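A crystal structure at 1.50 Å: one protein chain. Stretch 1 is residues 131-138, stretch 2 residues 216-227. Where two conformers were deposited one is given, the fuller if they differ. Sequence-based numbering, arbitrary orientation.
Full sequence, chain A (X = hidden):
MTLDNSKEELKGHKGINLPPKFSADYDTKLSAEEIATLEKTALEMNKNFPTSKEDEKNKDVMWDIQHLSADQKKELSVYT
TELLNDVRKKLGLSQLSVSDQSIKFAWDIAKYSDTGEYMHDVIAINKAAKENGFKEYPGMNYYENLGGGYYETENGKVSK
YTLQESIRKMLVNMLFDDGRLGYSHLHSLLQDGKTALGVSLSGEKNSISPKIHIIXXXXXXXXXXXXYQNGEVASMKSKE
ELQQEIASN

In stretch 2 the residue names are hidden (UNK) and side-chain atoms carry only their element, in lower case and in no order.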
# COMPACT_ATOMS: atom_id res chain seq x y z
N GLU A 131 14.94 13.53 8.36
CA GLU A 131 15.41 14.31 7.20
C GLU A 131 14.24 14.90 6.42
O GLU A 131 14.47 15.89 5.68
CB GLU A 131 16.23 13.42 6.31
CG GLU A 131 17.55 13.07 6.96
CD GLU A 131 18.36 12.04 6.19
OE1 GLU A 131 18.11 11.84 4.98
OE2 GLU A 131 19.31 11.51 6.81
N ASN A 132 13.06 14.32 6.53
CA ASN A 132 11.85 14.79 5.82
C ASN A 132 10.94 15.63 6.72
O ASN A 132 9.87 16.05 6.24
CB ASN A 132 11.11 13.61 5.19
CG ASN A 132 11.84 13.10 3.95
OD1 ASN A 132 11.65 13.65 2.88
ND2 ASN A 132 12.76 12.17 4.12
N GLY A 133 11.36 15.93 7.93
CA GLY A 133 10.66 16.83 8.84
C GLY A 133 9.59 16.11 9.64
O GLY A 133 8.75 16.82 10.26
N PHE A 134 9.62 14.79 9.69
CA PHE A 134 8.66 13.99 10.49
C PHE A 134 9.25 13.67 11.85
O PHE A 134 10.46 13.53 12.03
CB PHE A 134 8.30 12.71 9.73
CG PHE A 134 7.47 12.96 8.51
CD1 PHE A 134 8.06 13.31 7.30
CD2 PHE A 134 6.08 12.93 8.56
CE1 PHE A 134 7.32 13.56 6.17
CE2 PHE A 134 5.33 13.16 7.41
CZ PHE A 134 5.93 13.49 6.23
N LYS A 135 8.37 13.40 12.80
CA LYS A 135 8.73 13.00 14.15
C LYS A 135 9.39 11.63 14.14
O LYS A 135 9.01 10.76 13.34
CB LYS A 135 7.50 12.97 15.05
CG LYS A 135 6.92 14.37 15.22
CD LYS A 135 5.58 14.35 15.87
CE LYS A 135 5.24 15.76 16.29
NZ LYS A 135 3.83 15.85 16.70
N GLU A 136 10.39 11.48 15.02
CA GLU A 136 11.03 10.17 15.22
C GLU A 136 10.40 9.46 16.42
O GLU A 136 10.05 10.11 17.43
CB GLU A 136 12.51 10.34 15.49
CG GLU A 136 13.28 10.92 14.34
CD GLU A 136 14.77 10.92 14.64
OE1 GLU A 136 15.34 12.02 14.87
OE2 GLU A 136 15.36 9.78 14.61
N TYR A 137 10.42 8.14 16.38
CA TYR A 137 9.94 7.25 17.47
C TYR A 137 11.03 6.21 17.65
O TYR A 137 10.98 5.18 17.03
CB TYR A 137 8.60 6.65 17.09
CG TYR A 137 7.56 7.71 16.79
CD1 TYR A 137 7.43 8.25 15.53
CD2 TYR A 137 6.76 8.23 17.79
CE1 TYR A 137 6.53 9.26 15.24
CE2 TYR A 137 5.81 9.19 17.52
CZ TYR A 137 5.71 9.74 16.25
OH TYR A 137 4.76 10.72 16.06
N PRO A 138 12.09 6.49 18.42
CA PRO A 138 13.27 5.62 18.52
C PRO A 138 12.89 4.16 18.80
O PRO A 138 12.09 3.92 19.69
CB PRO A 138 14.00 6.26 19.70
CG PRO A 138 13.70 7.74 19.51
CD PRO A 138 12.21 7.72 19.22
N UNK A 216 2.48 5.72 5.29
CA UNK A 216 1.24 6.55 5.41
C UNK A 216 1.18 7.20 6.78
O UNK A 216 1.81 6.72 7.74
o UNK A 216 -0.07 4.60 6.00
c UNK A 216 0.03 5.71 5.12
N UNK A 217 0.51 8.34 6.88
CA UNK A 217 0.53 9.17 8.09
C UNK A 217 -0.50 10.27 7.94
O UNK A 217 -1.03 10.51 6.82
c UNK A 217 2.47 12.45 5.57
c UNK A 217 3.23 9.84 6.10
c UNK A 217 3.25 11.76 4.65
c UNK A 217 3.58 10.44 4.90
o UNK A 217 3.61 12.42 3.49
c UNK A 217 2.07 11.83 6.75
c UNK A 217 1.94 9.79 8.27
c UNK A 217 2.42 10.51 7.03
N UNK A 218 -0.74 10.94 9.06
CA UNK A 218 -1.43 12.21 9.11
C UNK A 218 -0.53 13.38 9.45
O UNK A 218 0.65 13.18 9.70
N UNK A 219 -1.08 14.57 9.43
CA UNK A 219 -0.25 15.79 9.57
C UNK A 219 0.30 15.87 11.00
O UNK A 219 1.31 16.58 11.21
c UNK A 219 -3.17 18.33 7.87
n UNK A 219 -4.21 19.19 7.25
c UNK A 219 -2.10 17.51 10.05
c UNK A 219 -1.01 17.03 9.15
c UNK A 219 -2.93 18.62 9.34
N UNK A 220 -0.29 15.15 11.94
CA UNK A 220 0.22 15.16 13.35
C UNK A 220 1.59 14.48 13.45
O UNK A 220 2.23 14.69 14.48
o UNK A 220 -2.68 13.67 12.27
c UNK A 220 -3.07 14.56 13.07
c UNK A 220 -0.74 14.41 14.25
o UNK A 220 -4.17 15.17 13.01
c UNK A 220 -2.14 15.00 14.20
N UNK A 221 2.06 13.77 12.43
CA UNK A 221 3.41 13.15 12.45
C UNK A 221 4.50 14.12 12.05
O UNK A 221 5.68 13.78 12.18
c UNK A 221 3.12 10.28 13.27
c UNK A 221 2.64 8.93 13.72
c UNK A 221 2.62 10.78 11.94
c UNK A 221 3.45 11.95 11.49
n UNK A 221 1.23 8.98 14.13
N UNK A 222 4.17 15.29 11.53
CA UNK A 222 5.20 16.27 11.11
C UNK A 222 5.60 17.06 12.34
O UNK A 222 4.72 17.41 13.16
c UNK A 222 4.66 17.23 10.04
c UNK A 222 4.47 16.67 8.64
c UNK A 222 3.61 17.63 7.85
c UNK A 222 5.79 16.45 7.94
N UNK A 223 6.88 17.43 12.42
CA UNK A 223 7.28 18.42 13.44
C UNK A 223 6.52 19.73 13.19
O UNK A 223 6.09 19.96 12.08
o UNK A 223 10.57 16.09 15.35
c UNK A 223 9.59 17.45 13.62
c UNK A 223 8.78 18.68 13.40
o UNK A 223 8.88 17.47 15.89
c UNK A 223 9.68 16.98 15.06
N UNK A 224 6.33 20.55 14.21
CA UNK A 224 5.48 21.76 14.11
C UNK A 224 5.96 22.75 13.02
O UNK A 224 5.10 23.41 12.38
o UNK A 224 4.89 22.13 17.69
o UNK A 224 3.90 20.84 16.24
c UNK A 224 4.69 21.75 16.55
c UNK A 224 5.43 22.50 15.43
N UNK A 225 7.26 22.81 12.80
CA UNK A 225 7.93 23.76 11.87
C UNK A 225 7.91 23.20 10.44
O UNK A 225 8.19 23.97 9.50
c UNK A 225 9.35 24.02 12.33
o UNK A 225 10.12 22.82 12.21
N UNK A 226 7.61 21.91 10.25
CA UNK A 226 7.76 21.24 8.93
C UNK A 226 6.63 21.58 7.96
O UNK A 226 5.47 21.50 8.33
o UNK A 226 9.00 19.51 9.85
c UNK A 226 7.86 19.76 9.08
N UNK A 227 7.01 21.83 6.70
CA UNK A 227 6.05 22.17 5.62
C UNK A 227 5.33 20.87 5.17
O UNK A 227 6.02 19.89 5.00
c UNK A 227 8.06 25.26 4.26
o UNK A 227 7.86 26.48 4.34
n UNK A 227 8.82 24.74 3.31
c UNK A 227 7.42 24.29 5.22
c UNK A 227 6.83 23.00 4.59
O HOH W 1 12.12 14.99 13.49
O HOH W 2 3.82 18.53 17.72
O HOH W 3 10.62 13.72 16.91

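Position 216 carries one carbon and one oxygen, unbranched, and lies out of reach of stretch 1. A lone hydroxyl on CB identifies serine, S216, in a strand that enters from earlier in the chain.

Position 217 has one carbon followed by a six-carbon ring bearing one oxygen, which is the pattern of tyrosine. CA-to-CB of Y217 points toward stretch 1, and its CE1 lies 3.5 Å from F134 CE2. The ring centroids are 4.7 Å apart with planes at 67°, so the edge of F134 meets the face of Y217.

Position 218 shows no side-chain atoms and is glycine. An ideal CB on G218 would find nothing of stretch 1 nearby, but would clash within its own stretch, with a side-chain oxygen of position 220.

Position 219 holds four carbons in a row ending in nitrogen: lysine. CA-to-CB of K219 points away and the residue makes no contact, and it opens a short 3-10 segment.

Position 220 has three carbons, the third carrying two oxygens, hence glutamate. The end of the E220 side chain leads away; its contribution is backbone, with E220 O accepting a hydrogen bond from K135 NZ at 3.0 Å.

Position 221 again gives four carbons and a terminal nitrogen, so lysine. K221 CD approaches Y137 OH at 3.3 Å. K221 N bonds to G218 O at 3.1 Å, and K221 O accepts from K135 N at 2.8 Å, with a nearly straight N-H...O angle of 175°.

Position 222 has four carbons forked at the second, the mark of leucine. CA-to-CB of L222 points away overall, yet the end of the side chain returns: CD2 sits 3.4 Å from the F134 ring centroid, 14° off the normal, a CH-pi contact over the face.

Position 223 has three carbons, the third with two oxygens: glutamate. E223 N donates to G133 O at 2.9 Å and 161°. Its OE2 accepts from two waters, one also bonded to F134 O and the other to E136 N.

Position 224 has two carbons, the second carrying two oxygens, and is aspartate. D224 OD1 reaches K135 NZ through a water.

Position 225, one carbon and one oxygen, is serine; S225 touches nothing on stretch 1.

Position 226 has one carbon and one oxygen, the oxygen within 2.7 Å of G133 O, so it is serine. CA-to-CB of S226 points toward stretch 1. S226 OG donates to G133 O, and S226 N closes a type I turn onto E223 O at 3.1 Å.

Position 227 has three carbons, the third carrying one oxygen and one nitrogen: glutamine. CA-to-CB of Q227 points away.

The contact rests on a single beta bridge, F134 with L222, their CA atoms 4.2 Å apart. The bonds from E223 N to G133 O and from K135 N to K221 O flank it. G133 leaves the helix with positive phi, and an ideal CB there would clash with S226 OG at 2.6 Å, so its bareness admits that hydroxyl. Beyond the backbone, F134 takes L222 CD2 over one face and turns its edge to the face of Y217, while the extended K135 side chain reaches E220 O with NZ.

Stretch 2, residues 216-227: SYGKEKLEDSSQ
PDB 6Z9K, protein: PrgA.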